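Local coordinates for protein D-alanyl-D-alanine carboxypeptidase (Streptococcus pneumoniae R6, PDB 1XP4) that probably removes the C-terminal D-alanine from peptide precursors of the cell wall as a serine-type D-Ala-D-Ala carboxypeptidase of the S11 family, at residues L50-L55 / K182-V187; M244-V249 / S269-I274; V66-Y71 / I84-R89. One frame throughout, in Å; residues are numbered along the deposited sequence.

Contact 1 of 3, residues L50-L55 / K182-V187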
loop_
_atom_site.group_PDB
_atom_site.type_symbol
_atom_site.label_atom_id
_atom_site.label_comp_id
_atom_site.label_asym_id
_atom_site.label_seq_id
_atom_site.Cartn_x
_atom_site.Cartn_y
_atom_site.Cartn_z
ATOM N N LEU A 50 -4.963 6.025 9.142
ATOM C CA LEU A 50 -5.897 6.853 9.883
ATOM C C LEU A 50 -5.234 8.171 10.289
ATOM O O LEU A 50 -5.902 9.200 10.434
ATOM C CB LEU A 50 -6.416 6.088 11.104
ATOM C CG LEU A 50 -7.192 4.802 10.771
ATOM C CD1 LEU A 50 -7.634 4.115 12.050
ATOM C CD2 LEU A 50 -8.406 5.133 9.908
ATOM N N VAL A 51 -3.914 8.134 10.445
ATOM C CA VAL A 51 -3.141 9.312 10.824
ATOM C C VAL A 51 -3.100 10.333 9.693
ATOM O O VAL A 51 -3.249 11.536 9.927
ATOM C CB VAL A 51 -1.696 8.939 11.186
ATOM C CG1 VAL A 51 -0.937 10.181 11.592
ATOM C CG2 VAL A 51 -1.683 7.919 12.314
ATOM N N TYR A 52 -2.882 9.858 8.470
ATOM C CA TYR A 52 -2.858 10.754 7.319
ATOM C C TYR A 52 -4.270 11.282 7.090
ATOM O O TYR A 52 -4.459 12.426 6.670
ATOM C CB TYR A 52 -2.356 10.026 6.065
ATOM C CG TYR A 52 -0.847 9.965 5.954
ATOM C CD1 TYR A 52 -0.106 11.102 5.642
ATOM C CD2 TYR A 52 -0.155 8.779 6.190
ATOM C CE1 TYR A 52 1.294 11.059 5.568
ATOM C CE2 TYR A 52 1.238 8.728 6.122
ATOM C CZ TYR A 52 1.952 9.870 5.810
ATOM O OH TYR A 52 3.324 9.828 5.746
ATOM N N GLU A 53 -5.261 10.447 7.382
ATOM C CA GLU A 53 -6.650 10.847 7.217
ATOM C C GLU A 53 -7.013 11.943 8.216
ATOM O O GLU A 53 -7.907 12.747 7.967
ATOM C CB GLU A 53 -7.574 9.650 7.405
ATOM C CG GLU A 53 -9.006 9.945 7.023
ATOM C CD GLU A 53 -9.863 8.697 6.974
ATOM O OE1 GLU A 53 -10.126 8.115 8.049
ATOM O OE2 GLU A 53 -10.263 8.294 5.858
ATOM N N ALA A 54 -6.323 11.968 9.354
ATOM C CA ALA A 54 -6.571 12.989 10.366
ATOM C C ALA A 54 -5.778 14.239 9.990
ATOM O O ALA A 54 -6.180 15.360 10.299
ATOM C CB ALA A 54 -6.159 12.486 11.735
ATOM N N LEU A 55 -4.638 14.046 9.332
ATOM C CA LEU A 55 -3.848 15.187 8.891
ATOM C C LEU A 55 -4.650 15.877 7.796
ATOM O O LEU A 55 -4.791 17.100 7.787
ATOM C CB LEU A 55 -2.506 14.736 8.325
ATOM C CG LEU A 55 -1.442 14.323 9.334
ATOM C CD1 LEU A 55 -0.277 13.696 8.602
ATOM C CD2 LEU A 55 -1.004 15.539 10.135
ATOM N N LYS A 182 -1.727 4.863 -2.830
ATOM C CA LYS A 182 -2.513 5.597 -3.813
ATOM C C LYS A 182 -3.156 6.866 -3.273
ATOM O O LYS A 182 -3.218 7.871 -3.974
ATOM C CB LYS A 182 -3.595 4.693 -4.392
ATOM C CG LYS A 182 -3.330 4.262 -5.814
ATOM C CD LYS A 182 -4.288 3.166 -6.206
ATOM C CE LYS A 182 -4.314 2.994 -7.701
ATOM N NZ LYS A 182 -4.792 4.243 -8.345
ATOM N N LYS A 183 -3.629 6.818 -2.031
ATOM C CA LYS A 183 -4.286 7.961 -1.400
ATOM C C LYS A 183 -3.319 8.941 -0.714
ATOM O O LYS A 183 -3.574 10.150 -0.669
ATOM C CB LYS A 183 -5.324 7.452 -0.397
ATOM C CG LYS A 183 -6.028 8.518 0.420
ATOM C CD LYS A 183 -6.832 9.451 -0.443
ATOM C CE LYS A 183 -7.549 10.488 0.404
ATOM N NZ LYS A 183 -8.140 11.578 -0.435
ATOM N N TYR A 184 -2.215 8.418 -0.185
ATOM C CA TYR A 184 -1.213 9.234 0.494
ATOM C C TYR A 184 0.191 8.883 0.003
ATOM O O TYR A 184 0.990 8.279 0.719
ATOM C CB TYR A 184 -1.312 9.037 2.012
ATOM C CG TYR A 184 -2.671 9.403 2.569
ATOM C CD1 TYR A 184 -3.080 10.737 2.651
ATOM C CD2 TYR A 184 -3.573 8.411 2.968
ATOM C CE1 TYR A 184 -4.353 11.073 3.111
ATOM C CE2 TYR A 184 -4.844 8.735 3.428
ATOM C CZ TYR A 184 -5.228 10.067 3.493
ATOM O OH TYR A 184 -6.498 10.389 3.913
ATOM N N PRO A 185 0.506 9.263 -1.239
ATOM C CA PRO A 185 1.818 8.989 -1.830
ATOM C C PRO A 185 2.949 9.532 -0.962
ATOM O O PRO A 185 4.083 9.066 -1.066
ATOM C CB PRO A 185 1.749 9.714 -3.169
ATOM C CG PRO A 185 0.303 9.692 -3.492
ATOM C CD PRO A 185 -0.339 10.013 -2.177
ATOM N N GLN A 186 2.629 10.520 -0.121
ATOM C CA GLN A 186 3.608 11.153 0.768
ATOM C C GLN A 186 4.309 10.148 1.671
ATOM O O GLN A 186 5.500 10.270 1.941
ATOM C CB GLN A 186 2.939 12.192 1.674
ATOM C CG GLN A 186 1.876 13.029 1.012
ATOM C CD GLN A 186 0.478 12.531 1.302
ATOM O OE1 GLN A 186 -0.256 12.147 0.394
ATOM N NE2 GLN A 186 0.096 12.546 2.573
ATOM N N VAL A 187 3.548 9.168 2.150
ATOM C CA VAL A 187 4.073 8.152 3.045
ATOM C C VAL A 187 5.375 7.559 2.530
ATOM O O VAL A 187 6.229 7.148 3.307
ATOM C CB VAL A 187 3.038 7.028 3.267
ATOM C CG1 VAL A 187 2.897 6.162 2.016
ATOM C CG2 VAL A 187 3.432 6.213 4.475
#

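Contact 2 of 3, residues M244-V249 / S269-I274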
loop_
_atom_site.group_PDB
_atom_site.type_symbol
_atom_site.label_atom_id
_atom_site.label_comp_id
_atom_site.label_asym_id
_atom_site.label_seq_id
_atom_site.Cartn_x
_atom_site.Cartn_y
_atom_site.Cartn_z
HETATM N N MSE A 244 7.414 0.079 -13.735
HETATM C CA MSE A 244 6.191 -0.399 -13.093
HETATM C C MSE A 244 6.279 -0.488 -11.568
HETATM O O MSE A 244 7.261 -0.996 -11.016
HETATM C CB MSE A 244 5.829 -1.767 -13.679
HETATM C CG MSE A 244 4.646 -2.480 -13.041
HETATM SE SE MSE A 244 4.260 -4.166 -13.954
HETATM C CE MSE A 244 5.418 -5.357 -12.978
ATOM N N ARG A 245 5.244 0.009 -10.893
ATOM C CA ARG A 245 5.194 -0.029 -9.433
ATOM C C ARG A 245 4.567 -1.331 -8.957
ATOM O O ARG A 245 3.449 -1.689 -9.338
ATOM C CB ARG A 245 4.393 1.145 -8.882
ATOM C CG ARG A 245 4.338 1.165 -7.376
ATOM C CD ARG A 245 4.619 2.556 -6.855
ATOM N NE ARG A 245 5.624 2.495 -5.802
ATOM C CZ ARG A 245 6.499 3.459 -5.549
ATOM N NH1 ARG A 245 6.493 4.574 -6.271
ATOM N NH2 ARG A 245 7.403 3.292 -4.591
ATOM N N VAL A 246 5.296 -2.031 -8.102
ATOM C CA VAL A 246 4.843 -3.302 -7.590
ATOM C C VAL A 246 4.742 -3.276 -6.084
ATOM O O VAL A 246 5.631 -2.757 -5.408
ATOM C CB VAL A 246 5.824 -4.431 -7.977
ATOM C CG1 VAL A 246 5.390 -5.742 -7.333
ATOM C CG2 VAL A 246 5.896 -4.573 -9.493
ATOM N N ILE A 247 3.645 -3.817 -5.565
ATOM C CA ILE A 247 3.467 -3.918 -4.129
ATOM C C ILE A 247 3.677 -5.383 -3.817
ATOM O O ILE A 247 3.077 -6.256 -4.433
ATOM C CB ILE A 247 2.077 -3.493 -3.669
ATOM C CG1 ILE A 247 1.866 -2.007 -3.968
ATOM C CG2 ILE A 247 1.944 -3.755 -2.169
ATOM C CD1 ILE A 247 0.607 -1.433 -3.351
ATOM N N THR A 248 4.555 -5.631 -2.856
ATOM C CA THR A 248 4.937 -6.973 -2.451
ATOM C C THR A 248 4.573 -7.288 -1.005
ATOM O O THR A 248 4.816 -6.486 -0.098
ATOM C CB THR A 248 6.465 -7.146 -2.660
ATOM O OG1 THR A 248 6.702 -7.594 -3.998
ATOM C CG2 THR A 248 7.067 -8.131 -1.667
ATOM N N VAL A 249 3.990 -8.464 -0.802
ATOM C CA VAL A 249 3.719 -8.890 0.544
ATOM C C VAL A 249 4.252 -10.300 0.750
ATOM O O VAL A 249 3.811 -11.260 0.173
ATOM C CB VAL A 249 2.213 -8.849 0.701
ATOM C CG1 VAL A 249 1.837 -9.182 2.119
ATOM C CG2 VAL A 249 1.689 -7.461 0.350
ATOM N N SER A 269 13.730 -12.075 -4.765
ATOM C CA SER A 269 13.495 -13.251 -5.586
ATOM C C SER A 269 12.174 -13.129 -6.327
ATOM O O SER A 269 12.073 -13.469 -7.507
ATOM C CB SER A 269 13.469 -14.498 -4.715
ATOM O OG SER A 269 13.196 -15.638 -5.504
ATOM N N LEU A 270 11.163 -12.637 -5.619
ATOM C CA LEU A 270 9.836 -12.454 -6.186
ATOM C C LEU A 270 9.847 -11.429 -7.316
ATOM O O LEU A 270 9.109 -11.566 -8.290
ATOM C CB LEU A 270 8.855 -12.022 -5.085
ATOM C CG LEU A 270 7.422 -11.594 -5.442
ATOM C CD1 LEU A 270 6.781 -12.566 -6.413
ATOM C CD2 LEU A 270 6.605 -11.505 -4.164
HETATM N N MSE A 271 10.690 -10.409 -7.192
HETATM C CA MSE A 271 10.757 -9.370 -8.212
HETATM C C MSE A 271 11.482 -9.785 -9.482
HETATM O O MSE A 271 11.166 -9.288 -10.568
HETATM C CB MSE A 271 11.374 -8.102 -7.630
HETATM C CG MSE A 271 10.478 -7.431 -6.594
HETATM SE SE MSE A 271 8.921 -6.487 -7.299
HETATM C CE MSE A 271 8.710 -7.293 -9.016
ATOM N N ASP A 272 12.451 -10.689 -9.353
ATOM C CA ASP A 272 13.171 -11.175 -10.524
ATOM C C ASP A 272 12.153 -11.908 -11.387
ATOM O O ASP A 272 12.192 -11.837 -12.611
ATOM C CB ASP A 272 14.294 -12.140 -10.130
ATOM C CG ASP A 272 15.545 -11.428 -9.642
ATOM O OD1 ASP A 272 16.068 -10.566 -10.373
ATOM O OD2 ASP A 272 16.018 -11.742 -8.529
ATOM N N TYR A 273 11.239 -12.613 -10.735
ATOM C CA TYR A 273 10.203 -13.355 -11.439
ATOM C C TYR A 273 9.285 -12.399 -12.175
ATOM O O TYR A 273 9.086 -12.510 -13.390
ATOM C CB TYR A 273 9.374 -14.171 -10.449
ATOM C CG TYR A 273 8.096 -14.743 -11.034
ATOM C CD1 TYR A 273 8.134 -15.736 -12.009
ATOM C CD2 TYR A 273 6.846 -14.287 -10.607
ATOM C CE1 TYR A 273 6.965 -16.260 -12.541
ATOM C CE2 TYR A 273 5.670 -14.807 -11.135
ATOM C CZ TYR A 273 5.737 -15.792 -12.102
ATOM O OH TYR A 273 4.578 -16.298 -12.647
ATOM N N ILE A 274 8.732 -11.454 -11.425
ATOM C CA ILE A 274 7.800 -10.476 -11.973
ATOM C C ILE A 274 8.323 -9.666 -13.150
ATOM O O ILE A 274 7.597 -9.431 -14.118
ATOM C CB ILE A 274 7.339 -9.518 -10.875
ATOM C CG1 ILE A 274 6.551 -10.306 -9.830
ATOM C CG2 ILE A 274 6.506 -8.398 -11.469
ATOM C CD1 ILE A 274 6.287 -9.548 -8.566
#

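Contact 3 of 3, residues V66-Y71 / I84-R89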
loop_
_atom_site.group_PDB
_atom_site.type_symbol
_atom_site.label_atom_id
_atom_site.label_comp_id
_atom_site.label_asym_id
_atom_site.label_seq_id
_atom_site.Cartn_x
_atom_site.Cartn_y
_atom_site.Cartn_z
ATOM N N VAL A 66 2.448 15.730 20.776
ATOM C CA VAL A 66 1.677 14.583 21.246
ATOM C C VAL A 66 2.261 14.038 22.544
ATOM O O VAL A 66 3.432 13.657 22.595
ATOM C CB VAL A 66 1.655 13.434 20.201
ATOM C CG1 VAL A 66 0.835 12.270 20.725
ATOM C CG2 VAL A 66 1.058 13.920 18.896
ATOM N N ASP A 67 1.434 14.016 23.589
ATOM C CA ASP A 67 1.833 13.508 24.902
ATOM C C ASP A 67 2.009 12.000 24.832
ATOM O O ASP A 67 1.381 11.321 24.024
ATOM C CB ASP A 67 0.769 13.854 25.955
ATOM C CG ASP A 67 1.002 13.160 27.293
ATOM O OD1 ASP A 67 1.995 13.473 27.987
ATOM O OD2 ASP A 67 0.179 12.296 27.652
ATOM N N ILE A 68 2.862 11.479 25.696
ATOM C CA ILE A 68 3.124 10.056 25.726
ATOM C C ILE A 68 2.788 9.503 27.109
ATOM O O ILE A 68 3.601 9.540 28.016
ATOM C CB ILE A 68 4.586 9.826 25.305
ATOM C CG1 ILE A 68 4.706 10.229 23.832
ATOM C CG2 ILE A 68 4.995 8.380 25.499
ATOM C CD1 ILE A 68 6.088 10.217 23.283
ATOM N N SER A 69 1.567 8.996 27.250
ATOM C CA SER A 69 1.069 8.467 28.522
ATOM C C SER A 69 1.833 7.289 29.115
ATOM O O SER A 69 2.693 6.695 28.465
ATOM C CB SER A 69 -0.415 8.093 28.402
ATOM O OG SER A 69 -0.617 7.083 27.434
ATOM N N ASP A 70 1.492 6.965 30.359
ATOM C CA ASP A 70 2.127 5.878 31.096
ATOM C C ASP A 70 2.282 4.578 30.298
ATOM O O ASP A 70 3.388 4.045 30.167
ATOM C CB ASP A 70 1.342 5.586 32.375
ATOM C CG ASP A 70 1.169 6.814 33.256
ATOM O OD1 ASP A 70 2.033 7.723 33.209
ATOM O OD2 ASP A 70 0.168 6.850 34.013
ATOM N N TYR A 71 1.168 4.069 29.780
ATOM C CA TYR A 71 1.156 2.835 29.004
ATOM C C TYR A 71 2.189 2.808 27.873
ATOM O O TYR A 71 3.028 1.910 27.820
ATOM C CB TYR A 71 -0.267 2.592 28.473
ATOM C CG TYR A 71 -0.405 1.659 27.284
ATOM C CD1 TYR A 71 0.299 0.456 27.213
ATOM C CD2 TYR A 71 -1.294 1.963 26.248
ATOM C CE1 TYR A 71 0.122 -0.423 26.139
ATOM C CE2 TYR A 71 -1.482 1.094 25.172
ATOM C CZ TYR A 71 -0.772 -0.097 25.120
ATOM O OH TYR A 71 -0.954 -0.949 24.045
ATOM N N ILE A 84 12.143 3.257 20.895
ATOM C CA ILE A 84 13.253 4.187 21.006
ATOM C C ILE A 84 12.979 5.040 22.238
ATOM O O ILE A 84 11.832 5.199 22.650
ATOM C CB ILE A 84 13.346 5.088 19.751
ATOM C CG1 ILE A 84 12.078 5.930 19.611
ATOM C CG2 ILE A 84 13.511 4.232 18.510
ATOM C CD1 ILE A 84 12.060 6.805 18.384
ATOM N N PRO A 85 14.031 5.591 22.852
ATOM C CA PRO A 85 13.841 6.419 24.044
ATOM C C PRO A 85 12.867 7.561 23.793
ATOM O O PRO A 85 12.936 8.217 22.756
ATOM C CB PRO A 85 15.250 6.921 24.332
ATOM C CG PRO A 85 16.120 5.808 23.809
ATOM C CD PRO A 85 15.459 5.476 22.508
HETATM N N MSE A 86 11.954 7.789 24.736
HETATM C CA MSE A 86 10.972 8.871 24.633
HETATM C C MSE A 86 10.826 9.535 25.988
HETATM O O MSE A 86 9.725 9.869 26.419
HETATM C CB MSE A 86 9.621 8.324 24.189
HETATM C CG MSE A 86 9.567 7.977 22.727
HETATM SE SE MSE A 86 7.865 7.246 22.221
HETATM C CE MSE A 86 8.393 6.511 20.513
ATOM N N GLU A 87 11.957 9.734 26.649
ATOM C CA GLU A 87 11.983 10.317 27.982
ATOM C C GLU A 87 11.404 11.711 28.115
ATOM O O GLU A 87 11.196 12.186 29.221
ATOM C CB GLU A 87 13.413 10.282 28.530
ATOM C CG GLU A 87 13.879 8.876 28.917
ATOM C CD GLU A 87 12.912 8.194 29.878
ATOM O OE1 GLU A 87 12.506 8.856 30.860
ATOM O OE2 GLU A 87 12.562 7.009 29.660
ATOM N N ALA A 88 11.132 12.361 26.993
ATOM C CA ALA A 88 10.553 13.697 27.016
ATOM C C ALA A 88 9.023 13.602 27.013
ATOM O O ALA A 88 8.330 14.605 27.190
ATOM C CB ALA A 88 11.035 14.490 25.815
ATOM N N ARG A 89 8.513 12.389 26.799
ATOM C CA ARG A 89 7.074 12.110 26.775
ATOM C C ARG A 89 6.182 13.088 26.000
ATOM O O ARG A 89 5.005 13.239 26.312
ATOM C CB ARG A 89 6.542 11.970 28.208
ATOM C CG ARG A 89 6.845 10.632 28.885
ATOM C CD ARG A 89 6.826 10.803 30.399
ATOM N NE ARG A 89 5.985 9.834 31.102
ATOM C CZ ARG A 89 4.670 9.725 30.943
ATOM N NH1 ARG A 89 4.038 10.518 30.099
ATOM N NH2 ARG A 89 3.983 8.841 31.642
#

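Contact 1 of 3, residues L50-L55 / K182-V187
Y52, on helix 44-57, lies against the turn where helix 170-183 ends. Y184 is the first residue to leave helical geometry there, and its side chain is directed at Y52. The two tyrosines run past each other in opposite directions, so that each ring meets the other's CB more than its ring. Y52 CB stands over the centre of the Y184 ring, 3.4 Å from its centroid and only 7° off the normal, a CH-pi contact. In return Y184 CB sits above one face of the Y52 ring, nearer the rim. The planes are within 20° of parallel, but with centroids 5.3 Å apart the rings barely overlap. K183 CG lies over the opposite face of Y184, which is thus held between the aliphatic parts of a neighbour in its own chain segment and of Y52. Its phenol end reaches the helix backbone, with Y184 OH 3.3 Å from E53 CA; Y184 OH is hydrogen-bonded to E56, and Y49 packs edge-to-face on the ring. The far end of Y52 is met by V187, whose side chain crosses it at about a right angle. CG2 of V187, anti to its backbone N, touches Y52 CE2 at 3.7 Å, while Y52 OH approaches V187 CA at 3.3 Å. Q186, bent at chi2 (99°), brings NE2 to 3.4 Å from Y52 CD1, its amide nearly perpendicular to the ring. L97 of helix 93-103 also packs on Y52. The pair packs helix 44-57, which begins at K44, the predicted proton acceptor of the SxxK motif, against the turn after helix 170-183 in the penicillin-binding-protein fold, where the catalytic cleft lies between the helical and the sheet-containing subdomains.

Contact 2 of 3, residues M244-V249 / S269-I274
Strand 244-253 is the middle strand of the five-stranded antiparallel sheet of the penicillin-binding-protein fold, and helix 262-277 packs across one face of it. The short segments run at 140° to each other, their axes 10.3 Å apart at closest approach. Strand alternation sends M244, V246 and T248 to this helix, while I247 and V249 point to the other face, where helix 170-183 meets them: the helix-sheet-helix layering of the domain. The interface is largely apolar and built from side-chain ends. V246 and M271, a selenomethionine, face each other tip to tip. M271 leaves its helix with CB pointing off to one side, then turns at chi2 (-74°) and again at chi3, which brings SE to 3.6 Å from V246 CG1 and CE to 3.9 Å from V246 CG2. The end of the chain, SE and CE, thus meets both branches of the valine; T239 and E241 of the adjacent strand 234-241 touch M271 as well. I274 approaches V246 from one turn further along the helix, its CD1 4.1 Å from V246 CG1. Its other branch, CG2, is anti to the backbone N and serves M244, also a selenomethionine, which meets I274 at about a right angle; A19 of strand 17-21 packs on I274 too. At the other end T248 and L270 point at one another, also tip to tip, with T248 OG1 3.9 Å from L270 CD2, a van der Waals contact. T248 slides past M271 in the opposite direction, OG1 lying 4.1 Å from M271 SE. M244 is extended through chi1 and chi2 and swings only its last bond aside (chi3 88°), which places CE 3.6 Å from I274 CG2.

Contact 3 of 3, residues V66-Y71 / I84-R89
A salt bridge joins D70 OD1 to R89 NH2 at 2.7 Å, and a backbone hydrogen bond runs from I68 N to R89 O at 2.8 Å. The backbone bond continues the two-stranded antiparallel ribbon of strands 65-67 and 90-92, in which V66 is bonded to Y91; I68 and R89 are the next hydrogen-bonded position in that register, held here by this one bond. It is far from straight, 136° at the hydrogen, and I68 N lies above the plane of the R89 carbonyl instead of within it. D67 CA adds a C-H...O contact to the same oxygen. R89 closes a type I turn from M86, its N bonded to M86 O at 2.8 Å, and its own positive phi (45°) belongs to the left-handed helical region, so the chain turns there into strand 90-92. From this corner the arginine side chain, bent at chi3, passes alongside the I68 backbone to the start of helix 70-74. D70 OD1 meets the guanidinium at its edge, near its plane, although the carboxylate itself stands at 81° to it. The carboxylate of D67 is a second negative charge nearby, beyond salt-bridge range. S69 occupies the N-cap position but sends its hydroxyl to E114 of helix 106-117. Further in, the contact turns apolar. I68 CB packs 3.7 Å from R89 CA, and Y91 lies against both I68 and M86. M86, a selenomethionine with its chain extended beyond CG, also reaches S107 and A108 of helix 106-117 and F198 of strand 195-198; its side chain lies about 9 Å from that of K44, the predicted proton acceptor. It crosses I68 at about a right angle, SE coming 3.6 Å from I68 CD1.

From the N terminus, helix 44-57 supplies the first half of contact 1. Strand 65-67 follows and opens contact 3, which closes at 84-89 after a short excursion through helix 70-74. Contact 1 closes only at 182-187, so the whole of contact 3 falls within its long loop, in which helix far outweighs strand. Contact 2 comes afterwards in series, closing a short loop between strand 244-253 and helix 262-277; none of the loops cross. Contact 1 unites helices early and late in the helical region, contact 3 lies at the end of a peripheral ribbon, and contact 2 joins the central strand to the helix on one face. Centres of contacts 2 and 3 are about 38 Å apart; that of contact 1 is about 23 Å from each.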